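3-deoxy-d-manno-octulosonic-acid transferase (Acinetobacter baumannii, PDB 4BFC) probably transfers 3-deoxy-D-manno-octulosonic acid (Kdo) from CMP-Kdo to a lipid A precursor, the crystallised part being the C-terminal domain that binds CMP-Kdo. Local coordinates at residues T46-H51 against G120-W125; V76-P81 against D85-I90; A116-M119 against L124-A127; S129-V134 against L193-E198; E149-V152 against P156-V159. All blocks are in the same frame, centred on the assembly; numbering follows the deposited sequence. Where two conformers were deposited one is given.

In the fold
Contacts 1, 2, 4 and 5 each use a strand of one parallel sheet; contact 3 folds the loop after strand 113-115 onto helix 122-128. Contacts 1 and 3 share that helix, their centres about 5 Å apart. Contact 2 joins contact 1 through neighbouring strands 43-50 and 72-78, with centres about 11 Å apart. Contacts 4 and 5 meet through strands 131-134 and 157-159, their centres about 10 Å apart. Contacts 2 and 4 lie on opposite sides of the chain's centre, about 21 Å between centres. Tyr126 of helix 122-128 touches both Val134 and Pro150, linking contact 3 to contacts 4 and 5. A sulfate binds beside contact 2, where His80 also meets His51 of contact 1.

Contact 1 of 5, residues T46-H51 against G120-W125; sequences TIASTH and GELWLW
Ala48 and Leu122 face each other where a central strand meets the first turn of a helix, their CA atoms 7.6 Å apart. The CA atoms of Thr46 and Trp125 are 7.5 Å apart. At Ser49 the chain turns a corner, with phi and psi both positive (54° and 46°).

Leu122 does most of the touching from the helix. Its CG lies anti to the backbone N (chi1 -164°), and its two methyls reach toward Ala48 and the corner at Ser49. The tips of the fork meet different partners. Leu122 CD1 lies 3.8 Å from Ala48 CB, methyl against methyl. Leu122 CD2 lies 3.8 Å from Ser49 OG, at the corner. Val77 of the next strand also touches Leu122.

Trp125 starts toward the strand, but its ring leads away to other partners. Its carbonyl O is 4.3 Å from Thr46 OG1. Both atoms bond to the hydroxyl of Ser129, which ties strand to helix.

No hydrogen bond passes directly between the segments. The start of the helix is therefore seated by van der Waals contact of Leu122 with Ala48 and Ser49, while the polar link comes through Ser129.

Contact 2 of 5, residues V76-P81 against D85-I90; sequences VVPRHP and DEVFEI. With SO4 (sulfate ion), chain B.
Val87 meets both Pro78 and Val76 with its two methyls. Its CG2 touches the proline ring, with Val87 CG2 to Pro78 CG at 3.7 Å. Its CG1 meets a valine methyl, with Val87 CG1 to Val76 CG1 at 3.9 Å, and also comes near the proline ring. CG1 lies anti to the backbone N of Val87 (chi1 176°); this rotation directs the two methyls at Val76 and Pro78, two residues apart on the same face of the strand.

A water joins the segments at the start of the helix. It accepts from Asp85 N at 2.9 Å and gives a weak bond to Pro81 O.

Beyond the strand's C-terminal end, Arg79 and His80 hold a sulfate. The bond from Arg79 NE to sulfate O4 is 2.9 Å long and nearly straight (174°), in the guanidinium plane. His80 NE2 gives a bond of 2.6 Å to sulfate O3, at the ring edge. The sulfate probably came from the crystallisation liquor, but it may mark where a phosphate binds.

This is a strand-to-helix connection of a Rossmann-like domain, as expected for the nucleotide-sugar-binding half of a GT-B glycosyltransferase. Arg79 CG lies over one face of the His80 ring, toward the rim, and His51 meets that ring edge-to-face. Glu55 of helix 54-68 and Leu115 of strand 113-115 touch Pro78 and Val87. Glu86 accepts hydrogen bonds from the backbone N of Thr168 and of Ile169 in the second subunit.

Contact 3 of 5, residues A116-M119 against L124-A127; sequences ADSM and LWYA
Ala116 and Trp125 make the apolar part of this contact. The alanine methyl sits over one face of the indole in a CH-pi contact. Ala116 CB lies 3.5 Å from the centroid of the five-membered ring of Trp125, 21° off the ring normal. Its nearest ring atom is Trp125 NE1, 3.3 Å from Ala116 CB. Leu124 CG lies over the opposite face, toward the rim, so the indole is flanked on both sides. Ile75 and Val77 of strand 72-78 also touch Trp125.

The polar part runs through one water. It accepts the indole N-H, with Trp125 NE1 to water at 2.8 Å. It gives one hydrogen to Ala116 O at 2.8 Å and the other to Ser118 OG at 2.7 Å. The water thus joins the indole edge to the loop by three bonds. Ser118 OG is also hydrogen-bonded to Glu121 OE1, which helps to place the hydroxyl. A weak backbone bond from Ser118 N to Ala116 O closes an inverse gamma turn centred on Asp117.

Together these groups fold the loop after strand 113-115 against the helix that follows it. Such strand-to-helix connections recur along the parallel sheet of a Rossmann-like domain.

Contact 4 of 5, residues S129-V134 against L193-E198; sequences SQVCFV and LACLAE
Val131 carries CG1 anti to its own carbonyl carbon (chi1 -67°), and this methyl is the branch that meets the helix. Leu196 has the same first rotation (chi1 -71°). Its chi2 (169°) extends CD1 and folds CD2 to the side, where it meets the strand segment, although CB starts off to one side.

Val131 CG1 packs on the cysteine methylene, 3.7 Å from Cys195 CB. The same methyl is 4.4 Å from Leu196 CD2, a looser touch. Leu196 CD2 comes closer to Gln130 CB, at 3.8 Å. The leucine tip therefore lies against the residue just before the strand, and Val131 CG1 meets both helix residues. The CA atoms of Gln130 and Leu196 are 7.5 Å apart, those of Val131 and Cys195 7.6 Å. Gln130 turns its amide end away from the helix; two conformers were modelled for it.

Leu196 also touches Gln43 and Val45 of strand 43-50. Trp192, one turn earlier in the helix, touches Val131 and gives a hydrogen bond from NE1 to Cys132 O. The side chain of Cys195 is about 2 Å from a beta-mercaptoethanol, probably a crystallisation additive and consistent with a mixed disulfide.

The contact lays the end of helix 185-197 across the first residue of strand 131-134 and the residue before it. This is helix-on-sheet packing of a Rossmann-like domain, made by apolar atoms.

Contact 5 of 5, residues E149-V152 against P156-V159; sequences EPMV and PTVV
Thr157, Pro150 and Met151 carry this contact, with Thr157 giving up more surface than either of the others. Its side chain projects from the first residue of strand 157-159 toward the helix. The CA atoms of Thr157 and Pro150 are 6.8 Å apart.

Pro150 offers one side of its ring. Thr157 OG1 lies 3.5 Å from Pro150 CB and 3.6 Å from Pro150 CG, so the hydroxyl rests against ring carbons. Thr157 CG2 adds a longer touch, 4.1 Å from Pro150 CG. The two side chains cross at about a right angle. The rotation of Thr157 (chi1 -59°) sets OG1 anti to the carbonyl carbon and CG2 anti to the backbone N. Both branches can then meet the ring.

Met151 comes from beside the proline. Its chain bends at chi2 (-71°), which brings the end methyl in, with Met151 CE 4.1 Å from Thr157 CB. Two conformers were modelled for this methionine, so the touch is less certain.

Beyond the pair, Cys132 and Val134 touch both Pro150 and Thr157. Tyr126 lies against Pro150, and Ala209 and Leu213 of helix 199-214 lie against Met151. The two segments belong to a beta-alpha-beta unit, strand 131-134, helix 148-152 and strand 157-159.

The hydroxyl of Thr157 is buried beside carbon, yet it is hydrogen-bonded to Val155 O. With that bond made, the oxygen can lie against the proline carbons without needing a partner from the helix; no hydrogen bond joins the two segments.

Contact 1 of 5, residues T46-H51 against G120-W125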
# COMPACT_ATOMS: atom_id res chain seq x y z
N THR A 46 -18.46 -1.08 -14.59
CA THR A 46 -17.24 -0.47 -14.01
C THR A 46 -16.35 -1.51 -13.32
O THR A 46 -16.89 -2.35 -12.50
CB THR A 46 -17.72 0.62 -13.06
OG1 THR A 46 -18.28 1.67 -13.84
CG2 THR A 46 -16.58 1.24 -12.18
N ILE A 47 -15.05 -1.52 -13.56
CA ILE A 47 -14.15 -2.33 -12.79
C ILE A 47 -13.35 -1.35 -11.90
O ILE A 47 -12.69 -0.44 -12.40
CB ILE A 47 -13.20 -3.26 -13.54
CG1 ILE A 47 -12.27 -2.47 -14.50
CG2 ILE A 47 -14.00 -4.28 -14.37
CD1 ILE A 47 -11.37 -3.31 -15.39
N ALA A 48 -13.51 -1.54 -10.61
CA ALA A 48 -13.09 -0.51 -9.62
C ALA A 48 -12.05 -1.06 -8.70
O ALA A 48 -12.12 -2.21 -8.26
CB ALA A 48 -14.31 -0.05 -8.82
N SER A 49 -11.07 -0.20 -8.39
CA SER A 49 -9.96 -0.62 -7.49
C SER A 49 -9.24 -1.89 -7.96
O SER A 49 -8.96 -2.80 -7.17
CB SER A 49 -10.45 -0.75 -6.06
OG SER A 49 -10.92 0.51 -5.62
N THR A 50 -8.93 -1.93 -9.24
CA THR A 50 -8.35 -3.11 -9.86
C THR A 50 -6.85 -3.18 -9.63
O THR A 50 -6.15 -2.16 -9.45
CB THR A 50 -8.63 -3.16 -11.38
OG1 THR A 50 -8.27 -1.92 -11.98
CG2 THR A 50 -10.14 -3.43 -11.63
N HIS A 51 -6.37 -4.42 -9.64
CA HIS A 51 -4.95 -4.82 -9.64
C HIS A 51 -4.65 -5.71 -10.82
O HIS A 51 -5.58 -6.38 -11.32
CB HIS A 51 -4.64 -5.67 -8.40
CG HIS A 51 -4.85 -4.98 -7.07
ND1 HIS A 51 -3.90 -4.97 -6.10
CD2 HIS A 51 -5.94 -4.27 -6.55
CE1 HIS A 51 -4.41 -4.34 -5.00
NE2 HIS A 51 -5.62 -3.91 -5.28
N GLY A 120 -9.34 10.28 -6.25
CA GLY A 120 -10.39 10.75 -5.37
C GLY A 120 -11.80 10.76 -5.95
O GLY A 120 -12.70 11.36 -5.37
N GLU A 121 -11.99 10.11 -7.10
CA GLU A 121 -13.26 10.22 -7.79
C GLU A 121 -14.02 8.91 -7.95
O GLU A 121 -15.06 8.85 -8.62
CB GLU A 121 -13.03 10.84 -9.18
CG GLU A 121 -12.30 12.15 -9.24
CD GLU A 121 -12.47 12.80 -10.62
OE1 GLU A 121 -11.83 12.35 -11.57
OE2 GLU A 121 -13.30 13.74 -10.74
N LEU A 122 -13.57 7.86 -7.25
CA LEU A 122 -14.29 6.58 -7.26
C LEU A 122 -15.83 6.68 -7.09
O LEU A 122 -16.60 5.96 -7.81
CB LEU A 122 -13.63 5.61 -6.24
CG LEU A 122 -14.01 4.16 -6.43
CD1 LEU A 122 -13.79 3.60 -7.84
CD2 LEU A 122 -13.40 3.32 -5.31
N TRP A 123 -16.34 7.53 -6.16
CA TRP A 123 -17.76 7.74 -5.96
C TRP A 123 -18.46 8.23 -7.21
O TRP A 123 -19.55 7.81 -7.50
CB TRP A 123 -18.05 8.69 -4.79
CG TRP A 123 -18.01 7.94 -3.49
CD1 TRP A 123 -16.93 7.25 -2.95
CD2 TRP A 123 -19.13 7.69 -2.55
NE1 TRP A 123 -17.27 6.65 -1.76
CE2 TRP A 123 -18.58 6.88 -1.46
CE3 TRP A 123 -20.48 8.07 -2.49
CZ2 TRP A 123 -19.36 6.46 -0.37
CZ3 TRP A 123 -21.25 7.64 -1.39
CH2 TRP A 123 -20.69 6.86 -0.36
N LEU A 124 -17.82 9.14 -7.94
CA LEU A 124 -18.43 9.61 -9.17
C LEU A 124 -18.70 8.43 -10.14
O LEU A 124 -19.80 8.36 -10.70
CB LEU A 124 -17.51 10.65 -9.86
CG LEU A 124 -17.77 11.25 -11.25
CD1 LEU A 124 -19.16 11.83 -11.23
CD2 LEU A 124 -16.69 12.32 -11.61
N TRP A 125 -17.68 7.58 -10.34
CA TRP A 125 -17.79 6.45 -11.30
C TRP A 125 -18.83 5.47 -10.83
O TRP A 125 -19.67 5.07 -11.61
CB TRP A 125 -16.46 5.78 -11.56
CG TRP A 125 -15.41 6.84 -11.85
CD1 TRP A 125 -14.24 7.05 -11.16
CD2 TRP A 125 -15.51 7.95 -12.80
NE1 TRP A 125 -13.58 8.17 -11.63
CE2 TRP A 125 -14.30 8.76 -12.62
CE3 TRP A 125 -16.46 8.35 -13.74
CZ2 TRP A 125 -14.07 9.88 -13.35
CZ3 TRP A 125 -16.23 9.54 -14.45
CH2 TRP A 125 -15.03 10.25 -14.30

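Contact 2 of 5, residues V76-P81 against D85-I90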
# COMPACT_ATOMS: atom_id res chain seq x y z
N VAL A 76 -12.77 1.97 -16.12
CA VAL A 76 -11.68 1.21 -15.41
C VAL A 76 -11.01 2.16 -14.40
O VAL A 76 -10.59 3.24 -14.79
CB VAL A 76 -10.64 0.68 -16.43
CG1 VAL A 76 -9.58 -0.07 -15.67
CG2 VAL A 76 -11.35 -0.29 -17.40
N VAL A 77 -10.99 1.76 -13.12
CA VAL A 77 -10.45 2.62 -12.06
C VAL A 77 -9.34 1.82 -11.35
O VAL A 77 -9.60 1.11 -10.37
CB VAL A 77 -11.54 3.08 -11.07
CG1 VAL A 77 -10.98 4.23 -10.19
CG2 VAL A 77 -12.87 3.40 -11.76
N PRO A 78 -8.12 1.85 -11.84
CA PRO A 78 -7.06 1.01 -11.21
C PRO A 78 -6.77 1.52 -9.76
O PRO A 78 -6.96 2.75 -9.42
CB PRO A 78 -5.81 1.29 -12.08
CG PRO A 78 -6.49 1.61 -13.41
CD PRO A 78 -7.57 2.56 -13.03
N ARG A 79 -6.48 0.59 -8.85
CA ARG A 79 -6.28 0.95 -7.43
C ARG A 79 -5.08 1.87 -7.23
O ARG A 79 -5.11 2.79 -6.42
CB ARG A 79 -6.06 -0.38 -6.67
CG ARG A 79 -5.75 -0.17 -5.17
CD ARG A 79 -6.91 0.52 -4.47
NE ARG A 79 -6.67 0.62 -3.01
CZ ARG A 79 -7.40 1.29 -2.17
NH1 ARG A 79 -8.46 1.98 -2.61
NH2 ARG A 79 -7.11 1.18 -0.84
N HIS A 80 -4.02 1.59 -7.98
CA HIS A 80 -2.77 2.29 -7.79
C HIS A 80 -2.48 3.28 -8.88
O HIS A 80 -2.24 2.92 -10.05
CB HIS A 80 -1.62 1.33 -7.67
CG HIS A 80 -1.83 0.27 -6.62
ND1 HIS A 80 -2.31 -0.96 -6.92
CD2 HIS A 80 -1.74 0.34 -5.24
CE1 HIS A 80 -2.46 -1.65 -5.76
NE2 HIS A 80 -2.07 -0.86 -4.74
N PRO A 81 -2.42 4.60 -8.51
CA PRO A 81 -2.13 5.58 -9.59
C PRO A 81 -0.88 5.38 -10.46
O PRO A 81 -0.88 5.78 -11.68
CB PRO A 81 -2.17 6.93 -8.86
CG PRO A 81 -3.16 6.67 -7.76
CD PRO A 81 -2.78 5.28 -7.27
N ASP A 85 -0.78 4.58 -16.53
CA ASP A 85 -0.27 4.43 -17.89
C ASP A 85 -0.15 2.96 -18.31
O ASP A 85 -0.39 2.64 -19.49
CB ASP A 85 1.11 5.15 -18.02
CG ASP A 85 0.95 6.64 -18.06
OD1 ASP A 85 -0.19 7.15 -18.23
OD2 ASP A 85 1.99 7.31 -17.93
N GLU A 86 0.16 2.07 -17.37
CA GLU A 86 0.19 0.61 -17.61
C GLU A 86 -1.15 0.09 -18.11
O GLU A 86 -1.21 -0.66 -19.08
CB GLU A 86 0.65 -0.18 -16.37
CG GLU A 86 0.38 -1.69 -16.39
CD GLU A 86 1.27 -2.45 -17.37
OE1 GLU A 86 2.21 -1.83 -17.98
OE2 GLU A 86 1.02 -3.67 -17.58
N VAL A 87 -2.21 0.49 -17.42
CA VAL A 87 -3.55 0.06 -17.80
C VAL A 87 -3.96 0.68 -19.15
O VAL A 87 -4.56 -0.03 -19.94
CB VAL A 87 -4.50 0.35 -16.66
CG1 VAL A 87 -5.95 -0.00 -17.06
CG2 VAL A 87 -4.11 -0.44 -15.41
N PHE A 88 -3.61 1.97 -19.43
CA PHE A 88 -3.83 2.51 -20.75
C PHE A 88 -3.21 1.57 -21.80
O PHE A 88 -3.91 1.21 -22.78
CB PHE A 88 -3.33 3.96 -20.86
CG PHE A 88 -3.72 4.58 -22.19
CD1 PHE A 88 -5.06 4.87 -22.45
CD2 PHE A 88 -2.74 4.84 -23.16
CE1 PHE A 88 -5.44 5.44 -23.65
CE2 PHE A 88 -3.11 5.40 -24.37
CZ PHE A 88 -4.47 5.69 -24.62
N GLU A 89 -1.96 1.15 -21.59
CA GLU A 89 -1.32 0.21 -22.54
C GLU A 89 -2.05 -1.13 -22.72
O GLU A 89 -2.10 -1.67 -23.83
CB GLU A 89 0.13 -0.03 -22.23
CG GLU A 89 0.99 1.19 -22.36
CD GLU A 89 0.91 1.78 -23.74
OE1 GLU A 89 1.14 1.05 -24.73
OE2 GLU A 89 0.57 2.98 -23.82
N ILE A 90 -2.59 -1.67 -21.64
CA ILE A 90 -3.42 -2.89 -21.67
C ILE A 90 -4.61 -2.68 -22.59
O ILE A 90 -4.91 -3.53 -23.44
CB ILE A 90 -3.87 -3.29 -20.24
CG1 ILE A 90 -2.66 -3.74 -19.41
CG2 ILE A 90 -4.97 -4.35 -20.28
CD1 ILE A 90 -2.96 -3.92 -17.90
S SO4 B . -3.56 -1.88 -1.67
O1 SO4 B . -3.40 -1.89 -0.17
O2 SO4 B . -4.46 -3.01 -2.04
O3 SO4 B . -2.30 -2.08 -2.45
O4 SO4 B . -4.28 -0.65 -1.95
O HOH W 1 0.89 5.90 -14.52

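Contact 3 of 5, residues A116-M119 against L124-A127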
# COMPACT_ATOMS: atom_id res chain seq x y z
N ALA A 116 -10.52 5.91 -15.97
CA ALA A 116 -10.71 6.93 -14.96
C ALA A 116 -9.44 7.12 -14.11
O ALA A 116 -9.34 6.77 -12.90
CB ALA A 116 -12.00 6.65 -14.11
N ASP A 117 -8.44 7.66 -14.77
CA ASP A 117 -7.07 7.79 -14.24
C ASP A 117 -6.92 9.13 -13.52
O ASP A 117 -6.10 10.00 -13.98
CB ASP A 117 -6.01 7.53 -15.32
CG ASP A 117 -6.11 8.45 -16.55
OD1 ASP A 117 -7.18 9.08 -16.77
OD2 ASP A 117 -5.06 8.58 -17.20
N SER A 118 -7.60 9.23 -12.39
CA SER A 118 -7.56 10.42 -11.54
C SER A 118 -7.64 10.01 -10.07
O SER A 118 -7.92 8.88 -9.75
CB SER A 118 -8.75 11.28 -11.90
OG SER A 118 -9.99 10.70 -11.46
N MET A 119 -7.41 10.94 -9.14
CA MET A 119 -7.42 10.56 -7.75
C MET A 119 -8.69 11.10 -7.07
O MET A 119 -9.18 12.19 -7.40
CB MET A 119 -6.11 11.02 -7.07
CG MET A 119 -4.86 10.29 -7.60
SD MET A 119 -3.58 10.29 -6.35
CE MET A 119 -2.11 10.46 -7.37
N LEU A 124 -17.82 9.14 -7.94
CA LEU A 124 -18.43 9.61 -9.17
C LEU A 124 -18.70 8.43 -10.14
O LEU A 124 -19.80 8.36 -10.70
CB LEU A 124 -17.51 10.65 -9.86
CG LEU A 124 -17.77 11.25 -11.25
CD1 LEU A 124 -19.16 11.83 -11.23
CD2 LEU A 124 -16.69 12.32 -11.61
N TRP A 125 -17.68 7.58 -10.34
CA TRP A 125 -17.79 6.45 -11.30
C TRP A 125 -18.83 5.47 -10.83
O TRP A 125 -19.67 5.07 -11.61
CB TRP A 125 -16.46 5.78 -11.56
CG TRP A 125 -15.41 6.84 -11.85
CD1 TRP A 125 -14.24 7.05 -11.16
CD2 TRP A 125 -15.51 7.95 -12.80
NE1 TRP A 125 -13.58 8.17 -11.63
CE2 TRP A 125 -14.30 8.76 -12.62
CE3 TRP A 125 -16.46 8.35 -13.74
CZ2 TRP A 125 -14.07 9.88 -13.35
CZ3 TRP A 125 -16.23 9.54 -14.45
CH2 TRP A 125 -15.03 10.25 -14.30
N TYR A 126 -18.78 5.05 -9.56
CA TYR A 126 -19.92 4.18 -9.08
C TYR A 126 -21.31 4.83 -9.31
O TYR A 126 -22.25 4.18 -9.70
CB TYR A 126 -19.80 3.97 -7.56
CG TYR A 126 -18.72 3.05 -7.10
CD1 TYR A 126 -18.51 1.84 -7.77
CD2 TYR A 126 -17.91 3.35 -5.98
CE1 TYR A 126 -17.54 0.95 -7.37
CE2 TYR A 126 -16.93 2.44 -5.57
CZ TYR A 126 -16.76 1.26 -6.25
OH TYR A 126 -15.84 0.36 -5.85
N ALA A 127 -21.42 6.15 -9.10
CA ALA A 127 -22.72 6.81 -9.28
C ALA A 127 -23.17 6.81 -10.77
O ALA A 127 -24.35 7.02 -11.08
CB ALA A 127 -22.67 8.24 -8.75
O HOH W 2 -10.87 8.23 -11.03

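Contact 4 of 5, residues S129-V134 against L193-E198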
# COMPACT_ATOMS: atom_id res chain seq x y z
N SER A 129 -22.57 4.05 -12.72
CA SER A 129 -22.48 2.67 -13.17
C SER A 129 -23.87 1.96 -13.11
O SER A 129 -24.68 2.19 -12.15
CB SER A 129 -21.53 1.90 -12.23
OG SER A 129 -20.22 2.51 -12.16
N GLN A 130 -24.08 1.05 -14.06
CA GLN A 130 -25.21 0.10 -14.03
C GLN A 130 -24.87 -1.14 -13.21
O GLN A 130 -25.74 -1.67 -12.50
CB GLN A 130 -25.71 -0.30 -15.42
CG GLN A 130 -26.74 0.64 -16.00
CD GLN A 130 -26.19 2.01 -16.21
OE1 GLN A 130 -25.51 2.27 -17.24
NE2 GLN A 130 -26.46 2.90 -15.28
N VAL A 131 -23.62 -1.60 -13.35
CA VAL A 131 -23.12 -2.71 -12.56
C VAL A 131 -21.64 -2.44 -12.32
O VAL A 131 -20.99 -1.69 -13.09
CB VAL A 131 -23.24 -4.12 -13.26
CG1 VAL A 131 -24.70 -4.57 -13.47
CG2 VAL A 131 -22.47 -4.17 -14.59
N CYS A 132 -21.11 -3.12 -11.32
CA CYS A 132 -19.69 -2.99 -11.07
C CYS A 132 -19.04 -4.28 -10.59
O CYS A 132 -19.71 -5.27 -10.25
CB CYS A 132 -19.43 -1.82 -10.08
SG CYS A 132 -19.70 -2.26 -8.35
N PHE A 133 -17.73 -4.29 -10.66
CA PHE A 133 -16.87 -5.28 -10.05
C PHE A 133 -15.81 -4.56 -9.17
O PHE A 133 -15.16 -3.65 -9.63
CB PHE A 133 -16.13 -6.02 -11.16
CG PHE A 133 -14.96 -6.87 -10.72
CD1 PHE A 133 -15.09 -8.13 -10.10
CD2 PHE A 133 -13.65 -6.32 -10.78
CE1 PHE A 133 -13.95 -8.85 -9.69
CE2 PHE A 133 -12.51 -7.02 -10.36
CZ PHE A 133 -12.66 -8.34 -9.83
N VAL A 134 -15.69 -5.02 -7.93
CA VAL A 134 -14.70 -4.47 -6.97
C VAL A 134 -13.50 -5.38 -6.93
O VAL A 134 -13.57 -6.55 -6.52
CB VAL A 134 -15.31 -4.24 -5.56
CG1 VAL A 134 -14.18 -3.69 -4.62
CG2 VAL A 134 -16.48 -3.24 -5.66
N LEU A 193 -23.63 -9.37 -17.81
CA LEU A 193 -24.57 -9.36 -18.95
C LEU A 193 -25.95 -9.82 -18.53
O LEU A 193 -26.98 -9.30 -19.04
CB LEU A 193 -23.99 -10.14 -20.11
CG LEU A 193 -22.71 -9.58 -20.68
CD1 LEU A 193 -22.14 -10.60 -21.64
CD2 LEU A 193 -23.02 -8.24 -21.36
N ALA A 194 -25.96 -10.80 -17.63
CA ALA A 194 -27.23 -11.26 -17.05
C ALA A 194 -27.92 -10.15 -16.27
O ALA A 194 -29.07 -9.87 -16.50
CB ALA A 194 -27.00 -12.48 -16.20
N CYS A 195 -27.18 -9.42 -15.41
CA CYS A 195 -27.81 -8.33 -14.65
C CYS A 195 -28.43 -7.27 -15.56
O CYS A 195 -29.52 -6.74 -15.32
CB CYS A 195 -26.77 -7.63 -13.75
SG CYS A 195 -26.23 -8.59 -12.32
N LEU A 196 -27.74 -6.98 -16.64
CA LEU A 196 -28.18 -5.91 -17.50
C LEU A 196 -29.42 -6.36 -18.22
O LEU A 196 -30.24 -5.53 -18.55
CB LEU A 196 -27.09 -5.54 -18.50
CG LEU A 196 -25.84 -4.81 -17.98
CD1 LEU A 196 -24.78 -4.80 -19.07
CD2 LEU A 196 -26.28 -3.43 -17.45
N ALA A 197 -29.54 -7.68 -18.43
CA ALA A 197 -30.77 -8.22 -19.08
C ALA A 197 -31.92 -8.49 -18.13
O ALA A 197 -33.00 -8.89 -18.61
CB ALA A 197 -30.41 -9.51 -19.81
N GLU A 198 -31.74 -8.30 -16.83
CA GLU A 198 -32.68 -8.78 -15.79
C GLU A 198 -32.98 -7.65 -14.79
O GLU A 198 -32.52 -7.70 -13.65
CB GLU A 198 -32.11 -10.01 -15.06
CG GLU A 198 -31.86 -11.19 -16.02
CD GLU A 198 -31.37 -12.45 -15.35
OE1 GLU A 198 -31.39 -12.52 -14.10
OE2 GLU A 198 -30.97 -13.41 -16.06

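Contact 5 of 5, residues E149-V152 against P156-V159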
# COMPACT_ATOMS: atom_id res chain seq x y z
N GLU A 149 -19.24 1.03 -0.62
CA GLU A 149 -19.44 2.23 -1.41
C GLU A 149 -20.41 2.01 -2.60
O GLU A 149 -21.47 2.66 -2.66
CB GLU A 149 -18.08 2.80 -1.82
CG GLU A 149 -17.15 3.08 -0.63
CD GLU A 149 -15.77 3.60 -1.00
OE1 GLU A 149 -15.10 3.05 -1.91
OE2 GLU A 149 -15.34 4.59 -0.37
N PRO A 150 -20.15 0.99 -3.47
CA PRO A 150 -21.19 0.74 -4.50
C PRO A 150 -22.54 0.31 -3.98
O PRO A 150 -23.55 0.67 -4.58
CB PRO A 150 -20.53 -0.31 -5.45
CG PRO A 150 -19.50 -0.97 -4.60
CD PRO A 150 -18.99 0.11 -3.66
N MET A 151 -22.60 -0.39 -2.85
CA MET A 151 -23.84 -0.89 -2.26
C MET A 151 -24.73 0.29 -1.87
O MET A 151 -25.93 0.31 -2.08
CB MET A 151 -23.51 -1.68 -0.98
CG MET A 151 -22.87 -3.06 -1.15
SD MET A 151 -23.99 -4.33 -1.80
CE MET A 151 -22.90 -5.70 -2.05
N VAL A 152 -24.08 1.28 -1.27
CA VAL A 152 -24.79 2.46 -0.77
C VAL A 152 -25.34 3.26 -1.95
O VAL A 152 -26.40 3.85 -1.87
CB VAL A 152 -23.76 3.30 0.07
CG1 VAL A 152 -24.13 4.77 0.24
CG2 VAL A 152 -23.52 2.64 1.43
N PRO A 156 -25.51 -2.82 -8.42
CA PRO A 156 -25.22 -4.27 -8.31
C PRO A 156 -23.71 -4.58 -8.37
O PRO A 156 -23.00 -4.06 -9.23
CB PRO A 156 -25.95 -4.87 -9.49
CG PRO A 156 -26.94 -3.85 -9.92
CD PRO A 156 -26.40 -2.52 -9.55
N THR A 157 -23.22 -5.37 -7.40
CA THR A 157 -21.75 -5.50 -7.16
C THR A 157 -21.26 -6.95 -7.26
O THR A 157 -21.85 -7.88 -6.68
CB THR A 157 -21.37 -4.90 -5.79
OG1 THR A 157 -21.76 -3.52 -5.79
CG2 THR A 157 -19.80 -5.00 -5.48
N VAL A 158 -20.21 -7.15 -8.04
CA VAL A 158 -19.54 -8.44 -8.15
C VAL A 158 -18.16 -8.36 -7.52
O VAL A 158 -17.48 -7.35 -7.68
CB VAL A 158 -19.40 -8.85 -9.64
CG1 VAL A 158 -18.76 -10.22 -9.82
CG2 VAL A 158 -20.74 -8.71 -10.42
N VAL A 159 -17.77 -9.39 -6.77
CA VAL A 159 -16.38 -9.56 -6.33
C VAL A 159 -15.86 -10.92 -6.72
O VAL A 159 -16.65 -11.85 -6.95
CB VAL A 159 -16.18 -9.29 -4.79
CG1 VAL A 159 -16.56 -7.85 -4.46
CG2 VAL A 159 -16.96 -10.30 -3.95